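Local coordinates for putative nisin-resistance protein (Streptococcus agalactiae 515, PDB 4Y68), which probably acts as an S41-family peptidase that recognises and cleaves the lantibiotic nisin, so conferring resistance to it, at residues Gly152-Leu157 with Leu296-Ser301; Gly170-Ile175 with Leu235-Leu240. All coordinates share one frame; numbering follows the deposited sequence.

Contacts 1 and 2 lie on opposite faces of the mixed sheet in the S41 peptidase region, their centres about 16 Å apart, and strand 152-156 links them, through L155. Its I154 points to helix 297-308 in contact 1, while the next residue, L155, points the other way and reaches contact 2. There the methyl L155 CD1 lies 3.9 Å from F237 CZ and also 3.9 Å from I175 CD1, so a single leucine ties the strand to both halves of that contact. Contact 1 joins the sheet to the C-terminal helix; contact 2 joins the end of helix 165-171 and the turn after it to the loop after helix 229-235, and L155 brings the sheet to it.

Contact 1: Gly152-Leu157 with Leu296-Ser301; sequences GLILDL and LPLQES
I154 meets S301 end-on, its outermost methyl pushed against the first turn of helix 297-308, while L298 faces both of its branches. CG1 lies beside the backbone N (chi1 -54°), and the extended chi2 (-173°) points CD1 out toward the helix. Its nearest partner is S301, where I154 CD1 approaches S301 CB at 3.9 Å; the backbones stay apart, with I154 CA 7.3 Å from S301 CA. L298, one turn earlier in the helix, comes in from beside the serine and offers one branch of its fork: L298 CD2 is a looser 4.4 Å from I154 CD1 and equally 4.4 Å from I154 CG2, the branch anti to the backbone N. The isoleucine thus rests on two residues three apart, the buried S301 and the more exposed L298. Within the helix, E300 N bonds to L296 O at 3.1 Å, L296 being at the N-cap position. Strand 152-156 runs between strands 118-122 and 218-222, and the helix lies over this part of the sheet: L298 also touches L120 and I221, while S301 packs on A219 and on F246 of strand 243-247.

Contact 2: Gly170-Ile175 with Leu235-Leu240; sequences GGLASI and LSFKGL
The loop that brings F237 to L172 and I175 is held by R278, whose NH2 is hydrogen-bonded to two carbonyl oxygens, S236 O and K238 O. Two successive turns shape this loop. A type I turn from L235 to K238 is closed by K238 N bonding to L235 O at 3.0 Å, and a type II turn from F237 to L240 follows, with G239 at positive phi (83°). The phenyl ring leaves this frame with its far rim toward 170-175, and both aliphatic partners sit at the ring edge, near its plane, rather than over a face. I175 CD1 lies 3.9 Å from F237 CE1, and L172 CD1 lies 4.1 Å from F237 CZ, so the two methyls occupy neighbouring parts of the rim. The leucine and phenylalanine side chains cross at about a right angle. I175 reaches the ring with CG1 between the backbone N and the carbonyl carbon (chi1 48°) and CD1 extended beyond it. The turn carrying both residues is fixed by I175 N donating to L172 O at 3.0 Å. L240 adds a lighter touch, its CD1 4.1 Å from I175 O. This apolar join fills a layer between helix and sheet: L172 and I175 both pack on L145 of helix 131-147, while I175 also meets I218 and F237 meets I220, both on strand 218-222.

Contact 1: Gly152-Leu157 with Leu296-Ser301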
ATOM      1  N   GLY A 152       4.921 -21.374  14.743  1.00 37.59           N
ATOM      2  CA  GLY A 152       3.900 -20.353  14.650  1.00 33.52           C
ATOM      3  C   GLY A 152       4.520 -18.983  14.477  1.00 33.94           C
ATOM      4  O   GLY A 152       5.648 -18.762  14.905  1.00 29.72           O
ATOM      5  N   LEU A 153       3.777 -18.063  13.861  1.00 32.71           N
ATOM      6  CA  LEU A 153       4.285 -16.716  13.574  1.00 28.40           C
ATOM      7  C   LEU A 153       3.351 -15.606  14.076  1.00 29.23           C
ATOM      8  O   LEU A 153       2.132 -15.754  14.100  1.00 27.39           O
ATOM      9  CB  LEU A 153       4.514 -16.566  12.074  1.00 28.37           C
ATOM     10  CG  LEU A 153       5.599 -17.484  11.495  1.00 32.31           C
ATOM     11  CD1 LEU A 153       5.556 -17.572   9.964  1.00 23.22           C
ATOM     12  CD2 LEU A 153       6.966 -17.012  11.951  1.00 25.83           C
ATOM     13  N   ILE A 154       3.931 -14.500  14.511  1.00 30.93           N
ATOM     14  CA  ILE A 154       3.147 -13.295  14.725  1.00 26.45           C
ATOM     15  C   ILE A 154       3.674 -12.256  13.762  1.00 25.98           C
ATOM     16  O   ILE A 154       4.861 -11.952  13.763  1.00 29.43           O
ATOM     17  CB  ILE A 154       3.229 -12.755  16.159  1.00 28.73           C
ATOM     18  CG1 ILE A 154       2.860 -13.845  17.153  1.00 27.89           C
ATOM     19  CG2 ILE A 154       2.305 -11.543  16.317  1.00 24.51           C
ATOM     20  CD1 ILE A 154       2.751 -13.360  18.575  1.00 30.25           C
ATOM     21  N   LEU A 155       2.785 -11.749  12.914  1.00 27.06           N
ATOM     22  CA  LEU A 155       3.128 -10.765  11.907  1.00 21.14           C
ATOM     23  C   LEU A 155       2.552  -9.462  12.371  1.00 20.37           C
ATOM     24  O   LEU A 155       1.349  -9.335  12.465  1.00 24.36           O
ATOM     25  CB  LEU A 155       2.553 -11.135  10.554  1.00 22.69           C
ATOM     26  CG  LEU A 155       2.944 -12.483   9.957  1.00 25.64           C
ATOM     27  CD1 LEU A 155       2.297 -12.621   8.591  1.00 24.01           C
ATOM     28  CD2 LEU A 155       4.456 -12.609   9.865  1.00 22.28           C
ATOM     29  N   ASP A 156       3.407  -8.491  12.654  1.00 23.52           N
ATOM     30  CA  ASP A 156       2.972  -7.249  13.272  1.00 21.51           C
ATOM     31  C   ASP A 156       3.025  -6.102  12.268  1.00 21.42           C
ATOM     32  O   ASP A 156       4.111  -5.674  11.844  1.00 22.33           O
ATOM     33  CB  ASP A 156       3.832  -6.942  14.504  1.00 23.70           C
ATOM     34  CG  ASP A 156       3.390  -5.683  15.229  1.00 24.89           C
ATOM     35  OD1 ASP A 156       2.260  -5.176  14.961  1.00 25.49           O
ATOM     36  OD2 ASP A 156       4.178  -5.209  16.074  1.00 24.08           O
ATOM     37  N   LEU A 157       1.831  -5.629  11.897  1.00 22.13           N
ATOM     38  CA  LEU A 157       1.647  -4.550  10.934  1.00 20.87           C
ATOM     39  C   LEU A 157       1.233  -3.250  11.609  1.00 22.78           C
ATOM     40  O   LEU A 157       0.866  -2.302  10.915  1.00 19.34           O
ATOM     41  CB  LEU A 157       0.589  -4.939   9.875  1.00 18.89           C
ATOM     42  CG  LEU A 157       0.890  -6.161   8.976  1.00 21.96           C
ATOM     43  CD1 LEU A 157      -0.361  -6.689   8.298  1.00 19.71           C
ATOM     44  CD2 LEU A 157       1.974  -5.885   7.942  1.00 16.34           C
ATOM     45  N   LEU A 296      -4.937  -5.819  23.687  1.00 30.54           N
ATOM     46  CA  LEU A 296      -3.814  -6.672  24.054  1.00 30.44           C
ATOM     47  C   LEU A 296      -3.544  -7.740  22.971  1.00 31.82           C
ATOM     48  O   LEU A 296      -3.578  -8.943  23.247  1.00 34.03           O
ATOM     49  CB  LEU A 296      -4.082  -7.339  25.415  1.00 31.95           C
ATOM     50  CG  LEU A 296      -3.588  -6.635  26.688  1.00 39.40           C
ATOM     51  CD1 LEU A 296      -3.668  -5.138  26.575  1.00 36.97           C
ATOM     52  CD2 LEU A 296      -4.349  -7.122  27.930  1.00 44.79           C
ATOM     53  N   PRO A 297      -3.258  -7.310  21.731  1.00 30.23           N
ATOM     54  CA  PRO A 297      -3.161  -8.321  20.675  1.00 26.50           C
ATOM     55  C   PRO A 297      -1.915  -9.213  20.763  1.00 29.33           C
ATOM     56  O   PRO A 297      -1.976 -10.345  20.303  1.00 29.83           O
ATOM     57  CB  PRO A 297      -3.159  -7.490  19.391  1.00 25.04           C
ATOM     58  CG  PRO A 297      -2.733  -6.155  19.781  1.00 24.29           C
ATOM     59  CD  PRO A 297      -3.191  -5.939  21.199  1.00 26.43           C
ATOM     60  N   LEU A 298      -0.812  -8.747  21.339  1.00 33.60           N
ATOM     61  CA  LEU A 298       0.348  -9.647  21.499  1.00 33.32           C
ATOM     62  C   LEU A 298       0.013 -10.778  22.454  1.00 31.25           C
ATOM     63  O   LEU A 298       0.371 -11.938  22.228  1.00 32.09           O
ATOM     64  CB  LEU A 298       1.581  -8.902  22.012  1.00 27.23           C
ATOM     65  CG  LEU A 298       2.425  -8.193  20.966  1.00 32.02           C
ATOM     66  CD1 LEU A 298       3.484  -7.360  21.658  1.00 30.90           C
ATOM     67  CD2 LEU A 298       3.062  -9.218  20.025  1.00 37.88           C
ATOM     68  N   GLN A 299      -0.675 -10.425  23.531  1.00 32.43           N
ATOM     69  CA  GLN A 299      -1.040 -11.401  24.548  1.00 39.78           C
ATOM     70  C   GLN A 299      -1.994 -12.440  23.941  1.00 33.89           C
ATOM     71  O   GLN A 299      -1.731 -13.636  23.962  1.00 29.72           O
ATOM     72  CB  GLN A 299      -1.678 -10.698  25.755  1.00 36.40           C
ATOM     73  CG  GLN A 299      -2.123 -11.643  26.869  1.00 41.89           C
ATOM     74  CD  GLN A 299      -2.779 -10.923  28.055  1.00 46.47           C
ATOM     75  OE1 GLN A 299      -3.971 -10.592  28.023  1.00 46.62           O
ATOM     76  NE2 GLN A 299      -2.003 -10.693  29.104  1.00 44.14           N
ATOM     77  N   GLU A 300      -3.092 -11.959  23.373  1.00 35.45           N
ATOM     78  CA  GLU A 300      -4.122 -12.849  22.875  1.00 30.79           C
ATOM     79  C   GLU A 300      -3.607 -13.654  21.690  1.00 34.20           C
ATOM     80  O   GLU A 300      -3.977 -14.813  21.527  1.00 36.89           O
ATOM     81  CB  GLU A 300      -5.370 -12.045  22.526  1.00 32.09           C
ATOM     82  CG  GLU A 300      -5.891 -11.236  23.744  1.00 38.34           C
ATOM     83  CD  GLU A 300      -7.341 -10.790  23.619  1.00 40.14           C
ATOM     84  OE1 GLU A 300      -8.054 -11.324  22.726  1.00 39.53           O
ATOM     85  OE2 GLU A 300      -7.766  -9.903  24.415  1.00 37.94           O
ATOM     86  N   SER A 301      -2.732 -13.041  20.890  1.00 29.73           N
ATOM     87  CA  SER A 301      -2.031 -13.711  19.786  1.00 33.32           C
ATOM     88  C   SER A 301      -1.257 -14.961  20.182  1.00 33.09           C
ATOM     89  O   SER A 301      -1.331 -15.993  19.514  1.00 34.37           O
ATOM     90  CB  SER A 301      -1.024 -12.756  19.141  1.00 28.66           C
ATOM     91  OG  SER A 301      -1.562 -12.128  18.015  1.00 34.22           O
TER

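Contact 2: Gly170-Ile175 with Leu235-Leu240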
ATOM      1  N   GLY A 170       6.466  -9.508  -1.378  1.00 20.44           N
ATOM      2  CA  GLY A 170       7.601 -10.347  -1.737  1.00 29.84           C
ATOM      3  C   GLY A 170       8.296 -11.078  -0.588  1.00 29.42           C
ATOM      4  O   GLY A 170       8.564 -12.277  -0.666  1.00 31.68           O
ATOM      5  N   GLY A 171       8.588 -10.362   0.487  1.00 25.08           N
ATOM      6  CA  GLY A 171       9.256 -10.966   1.619  1.00 24.16           C
ATOM      7  C   GLY A 171       8.390 -12.028   2.269  1.00 25.42           C
ATOM      8  O   GLY A 171       8.899 -12.970   2.867  1.00 31.90           O
ATOM      9  N   LEU A 172       7.078 -11.885   2.141  1.00 24.88           N
ATOM     10  CA  LEU A 172       6.142 -12.811   2.765  1.00 24.40           C
ATOM     11  C   LEU A 172       5.697 -13.909   1.801  1.00 25.48           C
ATOM     12  O   LEU A 172       4.749 -14.655   2.089  1.00 22.97           O
ATOM     13  CB  LEU A 172       4.926 -12.053   3.294  1.00 18.16           C
ATOM     14  CG  LEU A 172       5.278 -10.957   4.315  1.00 24.03           C
ATOM     15  CD1 LEU A 172       4.121  -9.998   4.598  1.00 22.70           C
ATOM     16  CD2 LEU A 172       5.789 -11.562   5.622  1.00 20.69           C
ATOM     17  N   ALA A 173       6.396 -14.016   0.673  1.00 25.17           N
ATOM     18  CA  ALA A 173       5.982 -14.904  -0.415  1.00 26.18           C
ATOM     19  C   ALA A 173       5.836 -16.334   0.059  1.00 26.44           C
ATOM     20  O   ALA A 173       4.885 -17.016  -0.305  1.00 25.66           O
ATOM     21  CB  ALA A 173       6.970 -14.840  -1.581  1.00 22.81           C
ATOM     22  N   SER A 174       6.772 -16.785   0.885  1.00 28.69           N
ATOM     23  CA  SER A 174       6.775 -18.171   1.339  1.00 26.48           C
ATOM     24  C   SER A 174       5.528 -18.551   2.142  1.00 28.57           C
ATOM     25  O   SER A 174       5.225 -19.748   2.287  1.00 29.41           O
ATOM     26  CB  SER A 174       8.046 -18.454   2.179  1.00 31.75           C
ATOM     27  OG  SER A 174       7.891 -18.038   3.533  1.00 26.34           O
ATOM     28  N   ILE A 175       4.802 -17.566   2.677  1.00 24.30           N
ATOM     29  CA  ILE A 175       3.580 -17.893   3.420  1.00 24.49           C
ATOM     30  C   ILE A 175       2.307 -17.397   2.734  1.00 27.04           C
ATOM     31  O   ILE A 175       1.233 -17.373   3.341  1.00 25.47           O
ATOM     32  CB  ILE A 175       3.587 -17.343   4.878  1.00 25.08           C
ATOM     33  CG1 ILE A 175       4.007 -15.879   4.926  1.00 24.00           C
ATOM     34  CG2 ILE A 175       4.511 -18.184   5.789  1.00 23.70           C
ATOM     35  CD1 ILE A 175       4.018 -15.307   6.322  1.00 19.79           C
ATOM     36  N   LEU A 235      -5.020  -7.752   3.542  1.00 19.74           N
ATOM     37  CA  LEU A 235      -6.073  -8.425   2.771  1.00 20.94           C
ATOM     38  C   LEU A 235      -5.571  -9.696   2.091  1.00 19.86           C
ATOM     39  O   LEU A 235      -6.320 -10.646   1.926  1.00 21.23           O
ATOM     40  CB  LEU A 235      -6.666  -7.484   1.719  1.00 22.72           C
ATOM     41  CG  LEU A 235      -7.507  -6.383   2.350  1.00 22.93           C
ATOM     42  CD1 LEU A 235      -8.196  -5.518   1.286  1.00 22.67           C
ATOM     43  CD2 LEU A 235      -8.526  -7.030   3.278  1.00 20.70           C
ATOM     44  N   SER A 236      -4.299  -9.713   1.708  1.00 22.45           N
ATOM     45  CA  SER A 236      -3.741 -10.853   0.985  1.00 22.36           C
ATOM     46  C   SER A 236      -3.706 -12.137   1.820  1.00 22.23           C
ATOM     47  O   SER A 236      -3.531 -13.212   1.264  1.00 24.05           O
ATOM     48  CB  SER A 236      -2.331 -10.539   0.510  1.00 22.04           C
ATOM     49  OG  SER A 236      -2.305  -9.362  -0.253  1.00 21.28           O
ATOM     50  N   PHE A 237      -3.852 -12.011   3.141  1.00 24.06           N
ATOM     51  CA  PHE A 237      -3.933 -13.173   4.047  1.00 25.42           C
ATOM     52  C   PHE A 237      -5.368 -13.556   4.402  1.00 27.58           C
ATOM     53  O   PHE A 237      -5.592 -14.591   5.031  1.00 29.16           O
ATOM     54  CB  PHE A 237      -3.169 -12.910   5.352  1.00 19.15           C
ATOM     55  CG  PHE A 237      -1.670 -12.844   5.182  1.00 21.71           C
ATOM     56  CD1 PHE A 237      -0.885 -13.971   5.380  1.00 18.60           C
ATOM     57  CD2 PHE A 237      -1.047 -11.653   4.835  1.00 19.46           C
ATOM     58  CE1 PHE A 237       0.494 -13.919   5.232  1.00 19.92           C
ATOM     59  CE2 PHE A 237       0.325 -11.590   4.676  1.00 20.74           C
ATOM     60  CZ  PHE A 237       1.106 -12.733   4.883  1.00 24.29           C
ATOM     61  N   LYS A 238      -6.336 -12.728   4.018  1.00 22.74           N
ATOM     62  CA  LYS A 238      -7.721 -12.944   4.446  1.00 28.42           C
ATOM     63  C   LYS A 238      -8.323 -14.191   3.847  1.00 27.10           C
ATOM     64  O   LYS A 238      -8.155 -14.467   2.665  1.00 30.29           O
ATOM     65  CB  LYS A 238      -8.594 -11.742   4.103  1.00 27.26           C
ATOM     66  CG  LYS A 238      -8.719 -10.758   5.249  1.00 31.94           C
ATOM     67  CD  LYS A 238     -10.037 -10.902   5.952  1.00 35.15           C
ATOM     68  CE  LYS A 238     -11.162 -10.820   4.933  1.00 41.44           C
ATOM     69  NZ  LYS A 238     -12.518 -10.939   5.523  1.00 44.06           N
ATOM     70  N   GLY A 239      -9.029 -14.944   4.676  1.00 24.40           N
ATOM     71  CA  GLY A 239      -9.562 -16.228   4.269  1.00 29.43           C
ATOM     72  C   GLY A 239      -8.592 -17.400   4.345  1.00 31.70           C
ATOM     73  O   GLY A 239      -9.005 -18.551   4.175  1.00 33.34           O
ATOM     74  N   LEU A 240      -7.301 -17.149   4.572  1.00 28.38           N
ATOM     75  CA  LEU A 240      -6.397 -18.287   4.760  1.00 26.80           C
ATOM     76  C   LEU A 240      -6.772 -19.005   6.058  1.00 30.45           C
ATOM     77  O   LEU A 240      -6.921 -18.357   7.107  1.00 27.50           O
ATOM     78  CB  LEU A 240      -4.935 -17.850   4.797  1.00 26.38           C
ATOM     79  CG  LEU A 240      -4.361 -17.248   3.518  1.00 28.82           C
ATOM     80  CD1 LEU A 240      -2.860 -17.073   3.650  1.00 25.20           C
ATOM     81  CD2 LEU A 240      -4.722 -18.081   2.294  1.00 26.38           C
TER